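Local coordinates for MccF (Escherichia coli, PDB 4IIY), which gives the producing strain self-immunity to the antibiotic microcin C7, probably as a carboxypeptidase-like hydrolase of the peptidase S66 family, at residues A38-G43 against S185-L190; G43-F48 against P108-I113; Y155-L160 against S255-E260. The protein carries 1 engineered substitution. All blocks are in the same frame, centred on the assembly; numbering follows the deposited sequence.

Interaction 1 of 3, residues A38-G43 against S185-L190; sequences APLAVG and SFIKIL. With EDO (1,2-ethanediol), chain P.
Leu40 reaches from an extended loop into the last turns of helix 178-191, and most of its contact there is apolar. Its CG stands anti to the backbone N (chi1 -168°), which carries the forked end away from the loop and in toward the helix. CD2 is the branch that does the work: it lies 3.8 Å from CE2 of Phe186, approaching that ring obliquely, and 4.3 Å from CD1 of Ile187. Closer to the backbone, Leu40 CB rests on Leu190 CB at 3.8 Å, so that one leucine meets three side chains from two successive turns of the helix. Underneath runs the largely parallel sheet of the N-terminal alpha/beta domain, where Leu40 and Leu190 both touch Ile140 of strand 140-143; Leu40 thus bridges the helix and the sheet just ahead of strand 45-49. The polar part is a single bond, from Leu40 N to Leu190 O at 3.1 Å. It is bent, 141° at the hydrogen, and the donor sits above the carbonyl plane. Leu190 is next to last in helix 178-191, so the N-H four residues on lies past the helix end; here the loop offers one to its carbonyl. On the loop's other flank Pro39 O is 2.8 Å from O2 of an ethanediol, probably a remnant of the crystallisation liquor.

Interaction 2 of 3, residues G43-F48 against P108-I113; sequences GDTIGF and PDITCI. With EDO (1,2-ethanediol), chain P.
Thr45 and Thr111 meet where the regular pairing of two parallel strands slips by one residue and a water takes up the slack. The water accepts from Thr45 N at 2.9 Å, donates to Asp109 O at 2.7 Å, and is also bonded to Thr111 OG1. The Thr111 hydroxyl reaches it because OG1 stands beside its own backbone N (chi1 -64°), leaving the methyl CG2 to lie 3.5 Å from OD2 of Asp44. That carboxylate oxygen is in turn bonded to Ala41 N, which ties the loop before the strand to the same corner.

Thr45 O takes its bond from Thr111 N, at 3.0 Å and in the carbonyl plane, whereas Cys112 N, which regular parallel pairing would offer, is left at 3.5 Å. The chain turns at Thr111, and order is restored just beyond: Gly47 N donates to Cys112 O at 2.8 Å, nearly in line with the C=O bond.

Side chains now sort by face. Ile46 and Cys112 share one, Ile46 CG1 resting on Cys112 CB at 4.1 Å; on the other, Ile113 packs against Leu104 of helix 94-105. Gly47 fits because it is bare on that side: a beta carbon would fall about 2.9 Å from CD1 of Ile110, a clash.

Strand 45-49 thus lies between strands 110-115 and 76-79, the latter joined to it by further backbone bonds such as that of Ile46 with Val78. The chain leaves strand 76-79, passes through helix 94-105 and returns parallel on the far side of strand 45-49, a beta-alpha-beta crossover of the kind found in Rossmann-like alpha/beta domains.

Interaction 3 of 3, residues Y155-L160 against S255-E260; sequences YAKTGL and SEWMPE
The last turn of helix 148-158, with Ala156 and Lys157 foremost, docks on a type I beta turn running from Ser255 to Met258. Ser255 OG stiffens the turn from within, accepting from Trp257 N at 3.0 Å in an ST turn.

Lys157 carries the polar half of the contact. Bent at chi2 (-70°), its chain swings over one face of the Trp257 indole, placing CE 3.8 Å from the centroid of the five-membered ring in a CH-pi contact. The ammonium NZ travels on to an off-centre cation-pi position, 4.9 Å from the centroid of the six-membered ring, and makes a salt bridge with Glu256 OE1. Its modelled length of 2.3 Å is too short to be trusted in detail. The CG of Glu256 lies over the same indole face, and its OE2 forms a salt bridge with Arg290 of the second subunit; the carboxylate therefore faces both Lys157 and that arginine. Replacing Trp257 by an alanine would probably leave the methylenes of Lys157 without their aromatic floor, let the ammonium turn more freely, and open a gap beside Leu288 of the second subunit.

The rest of the contact lies along the same helix turn. Ala156 CB nestles 3.4 Å from Trp257 O. Its apolar neighbour is Pro259, whose CG lies 4.3 Å from Ala156 CB, and the edge of the Tyr155 ring meets the same proline, with CD2 3.9 Å from CG. The hydroxyl of that tyrosine bonds to Arg240, which also holds Glu260 O.

Gly159 then ends the helix with a positive phi. Here a helix end seated on a turn joins the regions of the LD-carboxypeptidase N-terminal and C-terminal families, beside the contact with the second subunit.

How the interactions relate
Interactions 1 and 2 are neighbours: they share Gly43, their centres lie about 11 Å apart, and Leu40 CD1 of the first packs on Cys112 CB of the second. Both hold the chain where it enters strand 45-49, one from the helix side by mostly buried apolar packing, the other inside the sheet by backbone bonds, with a water admitted at its partly exposed end. Interaction 3 stands apart, its centre about 25 Å from that of interaction 1 and about 23 Å from that of interaction 2. Partly buried, it joins two domains near the second subunit and adds a salt bridge and pi contacts to its packing. Here core chemistry gives way to ionic and pi contacts.

Interaction 1 of 3, residues A38-G43 against S185-L190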
loop_
_atom_site.group_PDB
_atom_site.type_symbol
_atom_site.label_atom_id
_atom_site.label_comp_id
_atom_site.label_asym_id
_atom_site.label_seq_id
_atom_site.Cartn_x
_atom_site.Cartn_y
_atom_site.Cartn_z
ATOM N N ALA B 38 -28.266 9.181 14.977
ATOM C CA ALA B 38 -29.451 9.981 14.688
ATOM C C ALA B 38 -29.344 10.597 13.293
ATOM O O ALA B 38 -28.246 10.929 12.830
ATOM C CB ALA B 38 -29.620 11.075 15.733
ATOM N N PRO B 39 -30.484 10.771 12.615
ATOM C CA PRO B 39 -30.448 11.321 11.259
ATOM C C PRO B 39 -30.102 12.807 11.247
ATOM O O PRO B 39 -30.246 13.498 12.256
ATOM C CB PRO B 39 -31.877 11.102 10.759
ATOM C CG PRO B 39 -32.712 11.106 12.009
ATOM C CD PRO B 39 -31.852 10.434 13.047
ATOM N N LEU B 40 -29.642 13.284 10.097
ATOM C CA LEU B 40 -29.371 14.700 9.896
ATOM C C LEU B 40 -30.679 15.456 9.635
ATOM O O LEU B 40 -31.654 14.878 9.146
ATOM C CB LEU B 40 -28.423 14.878 8.710
ATOM C CG LEU B 40 -27.793 16.251 8.491
ATOM C CD1 LEU B 40 -26.838 16.581 9.618
ATOM C CD2 LEU B 40 -27.062 16.287 7.149
ATOM N N ALA B 41 -30.679 16.746 9.948
ATOM C CA ALA B 41 -31.787 17.633 9.615
ATOM C C ALA B 41 -31.244 19.001 9.249
ATOM O O ALA B 41 -30.194 19.422 9.748
ATOM C CB ALA B 41 -32.756 17.749 10.790
ATOM N N VAL B 42 -31.974 19.705 8.392
ATOM C CA VAL B 42 -31.652 21.082 8.071
ATOM C C VAL B 42 -31.488 21.871 9.362
ATOM O O VAL B 42 -32.314 21.770 10.283
ATOM C CB VAL B 42 -32.755 21.707 7.197
ATOM C CG1 VAL B 42 -32.576 23.219 7.090
ATOM C CG2 VAL B 42 -32.756 21.067 5.816
ATOM N N GLY B 43 -30.405 22.638 9.446
ATOM C CA GLY B 43 -30.139 23.466 10.611
ATOM C C GLY B 43 -29.220 22.818 11.632
ATOM O O GLY B 43 -28.815 23.452 12.603
ATOM N N SER B 185 -27.429 14.193 -3.078
ATOM C CA SER B 185 -27.324 12.840 -2.527
ATOM C C SER B 185 -27.068 12.855 -1.014
ATOM O O SER B 185 -27.698 12.108 -0.255
ATOM C CB SER B 185 -26.224 12.047 -3.241
ATOM O OG SER B 185 -26.060 10.761 -2.675
ATOM N N PHE B 186 -26.141 13.705 -0.585
ATOM C CA PHE B 186 -25.817 13.887 0.831
ATOM C C PHE B 186 -27.089 14.154 1.644
ATOM O O PHE B 186 -27.388 13.454 2.618
ATOM C CB PHE B 186 -24.823 15.053 0.952
ATOM C CG PHE B 186 -24.516 15.494 2.359
ATOM C CD1 PHE B 186 -23.555 14.842 3.117
ATOM C CD2 PHE B 186 -25.140 16.615 2.895
ATOM C CE1 PHE B 186 -23.246 15.284 4.394
ATOM C CE2 PHE B 186 -24.842 17.056 4.170
ATOM C CZ PHE B 186 -23.884 16.396 4.919
ATOM N N ILE B 187 -27.849 15.163 1.239
ATOM C CA ILE B 187 -29.022 15.549 2.013
ATOM C C ILE B 187 -30.137 14.498 1.916
ATOM O O ILE B 187 -30.814 14.230 2.911
ATOM C CB ILE B 187 -29.517 16.978 1.644
ATOM C CG1 ILE B 187 -30.353 17.576 2.782
ATOM C CG2 ILE B 187 -30.255 16.992 0.305
ATOM C CD1 ILE B 187 -29.540 17.916 4.018
ATOM N N LYS B 188 -30.311 13.874 0.757
ATOM C CA LYS B 188 -31.323 12.830 0.625
ATOM C C LYS B 188 -31.036 11.624 1.522
ATOM O O LYS B 188 -31.905 11.164 2.276
ATOM C CB LYS B 188 -31.416 12.367 -0.829
ATOM C CG LYS B 188 -32.427 11.252 -1.077
ATOM C CD LYS B 188 -33.850 11.742 -0.881
ATOM C CE LYS B 188 -34.871 10.703 -1.315
ATOM N NZ LYS B 188 -36.258 11.234 -1.186
ATOM N N ILE B 189 -29.821 11.100 1.427
ATOM C CA ILE B 189 -29.450 9.895 2.156
ATOM C C ILE B 189 -29.549 10.112 3.663
ATOM O O ILE B 189 -30.041 9.249 4.395
ATOM C CB ILE B 189 -28.015 9.443 1.792
ATOM C CG1 ILE B 189 -27.941 8.969 0.338
ATOM C CG2 ILE B 189 -27.555 8.326 2.710
ATOM C CD1 ILE B 189 -28.795 7.753 0.045
ATOM N N LEU B 190 -29.096 11.269 4.127
ATOM C CA LEU B 190 -28.965 11.490 5.556
ATOM C C LEU B 190 -30.235 12.036 6.218
ATOM O O LEU B 190 -30.378 11.930 7.438
ATOM C CB LEU B 190 -27.762 12.394 5.851
ATOM C CG LEU B 190 -26.398 11.843 5.416
ATOM C CD1 LEU B 190 -25.307 12.857 5.693
ATOM C CD2 LEU B 190 -26.071 10.517 6.099
HETATM C C1 EDO P . -32.656 15.556 15.230
HETATM O O1 EDO P . -32.718 14.125 15.293
HETATM C C2 EDO P . -31.998 16.006 13.928
HETATM O O2 EDO P . -30.598 15.685 13.927
#

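Interaction 2 of 3, residues G43-F48 against P108-I113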
loop_
_atom_site.group_PDB
_atom_site.type_symbol
_atom_site.label_atom_id
_atom_site.label_comp_id
_atom_site.label_asym_id
_atom_site.label_seq_id
_atom_site.Cartn_x
_atom_site.Cartn_y
_atom_site.Cartn_z
ATOM N N GLY B 43 -30.405 22.638 9.446
ATOM C CA GLY B 43 -30.139 23.466 10.611
ATOM C C GLY B 43 -29.220 22.818 11.632
ATOM O O GLY B 43 -28.815 23.452 12.603
ATOM N N ASP B 44 -28.886 21.549 11.418
ATOM C CA ASP B 44 -27.992 20.850 12.335
ATOM C C ASP B 44 -26.568 21.418 12.332
ATOM O O ASP B 44 -26.177 22.191 11.453
ATOM C CB ASP B 44 -27.937 19.349 12.021
ATOM C CG ASP B 44 -29.120 18.571 12.592
ATOM O OD1 ASP B 44 -29.927 19.140 13.363
ATOM O OD2 ASP B 44 -29.232 17.370 12.273
ATOM N N THR B 45 -25.803 20.984 13.324
ATOM C CA THR B 45 -24.401 21.338 13.470
ATOM C C THR B 45 -23.492 20.220 12.959
ATOM O O THR B 45 -23.621 19.052 13.355
ATOM C CB THR B 45 -24.073 21.627 14.949
ATOM O OG1 THR B 45 -24.875 22.727 15.401
ATOM C CG2 THR B 45 -22.606 21.965 15.134
ATOM N N ILE B 46 -22.583 20.597 12.065
ATOM C CA ILE B 46 -21.585 19.697 11.506
ATOM C C ILE B 46 -20.228 20.130 12.038
ATOM O O ILE B 46 -19.878 21.306 11.930
ATOM C CB ILE B 46 -21.572 19.796 9.965
ATOM C CG1 ILE B 46 -22.929 19.371 9.378
ATOM C CG2 ILE B 46 -20.429 18.964 9.388
ATOM C CD1 ILE B 46 -23.083 19.625 7.880
ATOM N N GLY B 47 -19.471 19.205 12.623
ATOM C CA GLY B 47 -18.104 19.499 13.025
ATOM C C GLY B 47 -17.139 18.904 12.025
ATOM O O GLY B 47 -17.420 17.838 11.485
ATOM N N PHE B 48 -16.022 19.573 11.764
ATOM C CA PHE B 48 -15.064 19.037 10.806
ATOM C C PHE B 48 -13.665 18.874 11.386
ATOM O O PHE B 48 -13.251 19.629 12.280
ATOM C CB PHE B 48 -15.076 19.820 9.484
ATOM C CG PHE B 48 -14.811 21.303 9.609
ATOM C CD1 PHE B 48 -13.521 21.782 9.732
ATOM C CD2 PHE B 48 -15.856 22.220 9.544
ATOM C CE1 PHE B 48 -13.265 23.149 9.788
ATOM C CE2 PHE B 48 -15.608 23.592 9.610
ATOM C CZ PHE B 48 -14.313 24.054 9.740
ATOM N N PRO B 108 -21.985 17.547 22.472
ATOM C CA PRO B 108 -23.351 17.031 22.308
ATOM C C PRO B 108 -24.169 17.778 21.256
ATOM O O PRO B 108 -25.219 17.282 20.844
ATOM C CB PRO B 108 -23.971 17.234 23.696
ATOM C CG PRO B 108 -23.238 18.398 24.250
ATOM C CD PRO B 108 -21.818 18.289 23.737
ATOM N N ASP B 109 -23.695 18.939 20.824
ATOM C CA ASP B 109 -24.409 19.719 19.814
ATOM C C ASP B 109 -24.168 19.224 18.385
ATOM O O ASP B 109 -24.888 19.610 17.464
ATOM C CB ASP B 109 -24.028 21.197 19.897
ATOM C CG ASP B 109 -24.426 21.834 21.216
ATOM O OD1 ASP B 109 -25.357 21.322 21.873
ATOM O OD2 ASP B 109 -23.807 22.853 21.592
ATOM N N ILE B 110 -23.156 18.382 18.197
ATOM C CA ILE B 110 -22.763 17.956 16.853
ATOM C C ILE B 110 -23.531 16.715 16.406
ATOM O O ILE B 110 -23.553 15.707 17.106
ATOM C CB ILE B 110 -21.237 17.708 16.783
ATOM C CG1 ILE B 110 -20.489 19.011 17.044
ATOM C CG2 ILE B 110 -20.843 17.143 15.421
ATOM C CD1 ILE B 110 -18.980 18.884 17.046
ATOM N N THR B 111 -24.169 16.793 15.242
ATOM C CA THR B 111 -24.907 15.660 14.689
ATOM C C THR B 111 -24.057 14.868 13.682
ATOM O O THR B 111 -24.230 13.663 13.517
ATOM C CB THR B 111 -26.215 16.127 14.007
ATOM O OG1 THR B 111 -27.081 16.710 14.990
ATOM C CG2 THR B 111 -26.942 14.975 13.344
ATOM N N CYS B 112 -23.152 15.571 13.000
ATOM C CA CYS B 112 -22.352 14.996 11.919
ATOM C C CYS B 112 -20.907 15.440 12.071
ATOM O O CYS B 112 -20.634 16.630 12.264
ATOM C CB CYS B 112 -22.910 15.438 10.560
ATOM S SG CYS B 112 -21.919 14.994 9.113
ATOM N N ILE B 113 -19.999 14.469 12.014
ATOM C CA ILE B 113 -18.559 14.710 12.036
ATOM C C ILE B 113 -18.018 14.416 10.638
ATOM O O ILE B 113 -18.092 13.277 10.168
ATOM C CB ILE B 113 -17.867 13.826 13.092
ATOM C CG1 ILE B 113 -18.349 14.217 14.495
ATOM C CG2 ILE B 113 -16.353 13.939 12.995
ATOM C CD1 ILE B 113 -17.812 13.329 15.607
HETATM C C1 EDO P . -32.656 15.556 15.230
HETATM O O1 EDO P . -32.718 14.125 15.293
HETATM C C2 EDO P . -31.998 16.006 13.928
HETATM O O2 EDO P . -30.598 15.685 13.927
HETATM O O HOH W 1 -26.821 19.385 15.534
#

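Interaction 3 of 3, residues Y155-L160 against S255-E260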
loop_
_atom_site.group_PDB
_atom_site.type_symbol
_atom_site.label_atom_id
_atom_site.label_comp_id
_atom_site.label_asym_id
_atom_site.label_seq_id
_atom_site.Cartn_x
_atom_site.Cartn_y
_atom_site.Cartn_z
ATOM N N TYR B 155 -16.129 1.259 12.509
ATOM C CA TYR B 155 -17.100 0.181 12.330
ATOM C C TYR B 155 -16.615 -1.117 12.985
ATOM O O TYR B 155 -17.365 -1.796 13.699
ATOM C CB TYR B 155 -17.388 -0.036 10.838
ATOM C CG TYR B 155 -18.285 -1.220 10.564
ATOM C CD1 TYR B 155 -19.641 -1.172 10.842
ATOM C CD2 TYR B 155 -17.764 -2.403 10.046
ATOM C CE1 TYR B 155 -20.457 -2.269 10.598
ATOM C CE2 TYR B 155 -18.572 -3.498 9.795
ATOM C CZ TYR B 155 -19.918 -3.424 10.073
ATOM O OH TYR B 155 -20.711 -4.527 9.823
ATOM N N ALA B 156 -15.359 -1.469 12.745
ATOM C CA ALA B 156 -14.789 -2.696 13.303
ATOM C C ALA B 156 -14.857 -2.711 14.830
ATOM O O ALA B 156 -15.161 -3.746 15.432
ATOM C CB ALA B 156 -13.346 -2.892 12.823
ATOM N N LYS B 157 -14.585 -1.569 15.455
ATOM C CA LYS B 157 -14.541 -1.489 16.913
ATOM C C LYS B 157 -15.898 -1.318 17.583
ATOM O O LYS B 157 -16.069 -1.730 18.738
ATOM C CB LYS B 157 -13.635 -0.339 17.346
ATOM C CG LYS B 157 -12.156 -0.629 17.207
ATOM C CD LYS B 157 -11.715 -1.673 18.234
ATOM C CE LYS B 157 -10.229 -1.965 18.153
ATOM N NZ LYS B 157 -9.835 -3.003 19.152
ATOM N N THR B 158 -16.860 -0.710 16.890
ATOM C CA THR B 158 -18.095 -0.269 17.542
ATOM C C THR B 158 -19.373 -0.758 16.880
ATOM O O THR B 158 -20.444 -0.695 17.494
ATOM C CB THR B 158 -18.204 1.276 17.620
ATOM O OG1 THR B 158 -18.432 1.808 16.308
ATOM C CG2 THR B 158 -16.949 1.893 18.213
ATOM N N GLY B 159 -19.283 -1.207 15.631
ATOM C CA GLY B 159 -20.470 -1.560 14.877
ATOM C C GLY B 159 -21.269 -0.378 14.359
ATOM O O GLY B 159 -22.329 -0.578 13.761
ATOM N N LEU B 160 -20.777 0.841 14.575
ATOM C CA LEU B 160 -21.446 2.040 14.068
ATOM C C LEU B 160 -21.452 2.085 12.543
ATOM O O LEU B 160 -20.422 1.872 11.900
ATOM C CB LEU B 160 -20.753 3.290 14.603
ATOM C CG LEU B 160 -21.293 4.647 14.142
ATOM C CD1 LEU B 160 -22.746 4.857 14.577
ATOM C CD2 LEU B 160 -20.409 5.757 14.682
ATOM N N SER B 255 -5.183 -6.094 10.912
ATOM C CA SER B 255 -5.352 -5.620 12.286
ATOM C C SER B 255 -6.788 -5.761 12.776
ATOM O O SER B 255 -7.702 -6.051 11.998
ATOM C CB SER B 255 -4.926 -4.151 12.412
ATOM O OG SER B 255 -5.957 -3.266 11.984
ATOM N N GLU B 256 -6.973 -5.524 14.071
ATOM C CA GLU B 256 -8.289 -5.553 14.693
ATOM C C GLU B 256 -9.193 -4.438 14.169
ATOM O O GLU B 256 -10.401 -4.452 14.408
ATOM C CB GLU B 256 -8.156 -5.468 16.222
ATOM C CG GLU B 256 -7.638 -4.132 16.741
ATOM C CD GLU B 256 -7.022 -4.240 18.134
ATOM O OE1 GLU B 256 -7.666 -3.805 19.109
ATOM O OE2 GLU B 256 -5.893 -4.760 18.250
ATOM N N TRP B 257 -8.617 -3.486 13.435
ATOM C CA TRP B 257 -9.395 -2.381 12.864
ATOM C C TRP B 257 -9.899 -2.648 11.445
ATOM O O TRP B 257 -10.673 -1.860 10.907
ATOM C CB TRP B 257 -8.606 -1.062 12.916
ATOM C CG TRP B 257 -8.470 -0.540 14.307
ATOM C CD1 TRP B 257 -9.363 0.245 14.977
ATOM C CD2 TRP B 257 -7.372 -0.754 15.205
ATOM N NE1 TRP B 257 -8.893 0.527 16.237
ATOM C CE2 TRP B 257 -7.675 -0.079 16.406
ATOM C CE3 TRP B 257 -6.167 -1.456 15.110
ATOM C CZ2 TRP B 257 -6.812 -0.081 17.505
ATOM C CZ3 TRP B 257 -5.316 -1.466 16.199
ATOM C CH2 TRP B 257 -5.641 -0.783 17.384
ATOM N N MET B 258 -9.468 -3.747 10.834
ATOM C CA MET B 258 -9.999 -4.129 9.532
ATOM C C MET B 258 -11.238 -5.000 9.725
ATOM O O MET B 258 -11.139 -6.105 10.263
ATOM C CB MET B 258 -8.952 -4.882 8.710
ATOM C CG MET B 258 -9.496 -5.391 7.389
ATOM S SD MET B 258 -9.932 -4.047 6.257
ATOM C CE MET B 258 -11.018 -4.949 5.136
ATOM N N PRO B 259 -12.411 -4.515 9.293
ATOM C CA PRO B 259 -13.608 -5.355 9.434
ATOM C C PRO B 259 -13.443 -6.677 8.696
ATOM O O PRO B 259 -12.954 -6.707 7.573
ATOM C CB PRO B 259 -14.717 -4.532 8.768
ATOM C CG PRO B 259 -14.179 -3.148 8.634
ATOM C CD PRO B 259 -12.688 -3.240 8.608
ATOM N N GLU B 260 -13.854 -7.768 9.331
ATOM C CA GLU B 260 -13.818 -9.078 8.692
ATOM C C GLU B 260 -14.791 -9.097 7.517
ATOM O O GLU B 260 -15.958 -8.733 7.672
ATOM C CB GLU B 260 -14.198 -10.187 9.680
ATOM C CG GLU B 260 -14.159 -11.582 9.059
ATOM C CD GLU B 260 -14.794 -12.654 9.928
ATOM O OE1 GLU B 260 -15.687 -12.325 10.735
ATOM O OE2 GLU B 260 -14.401 -13.832 9.793
#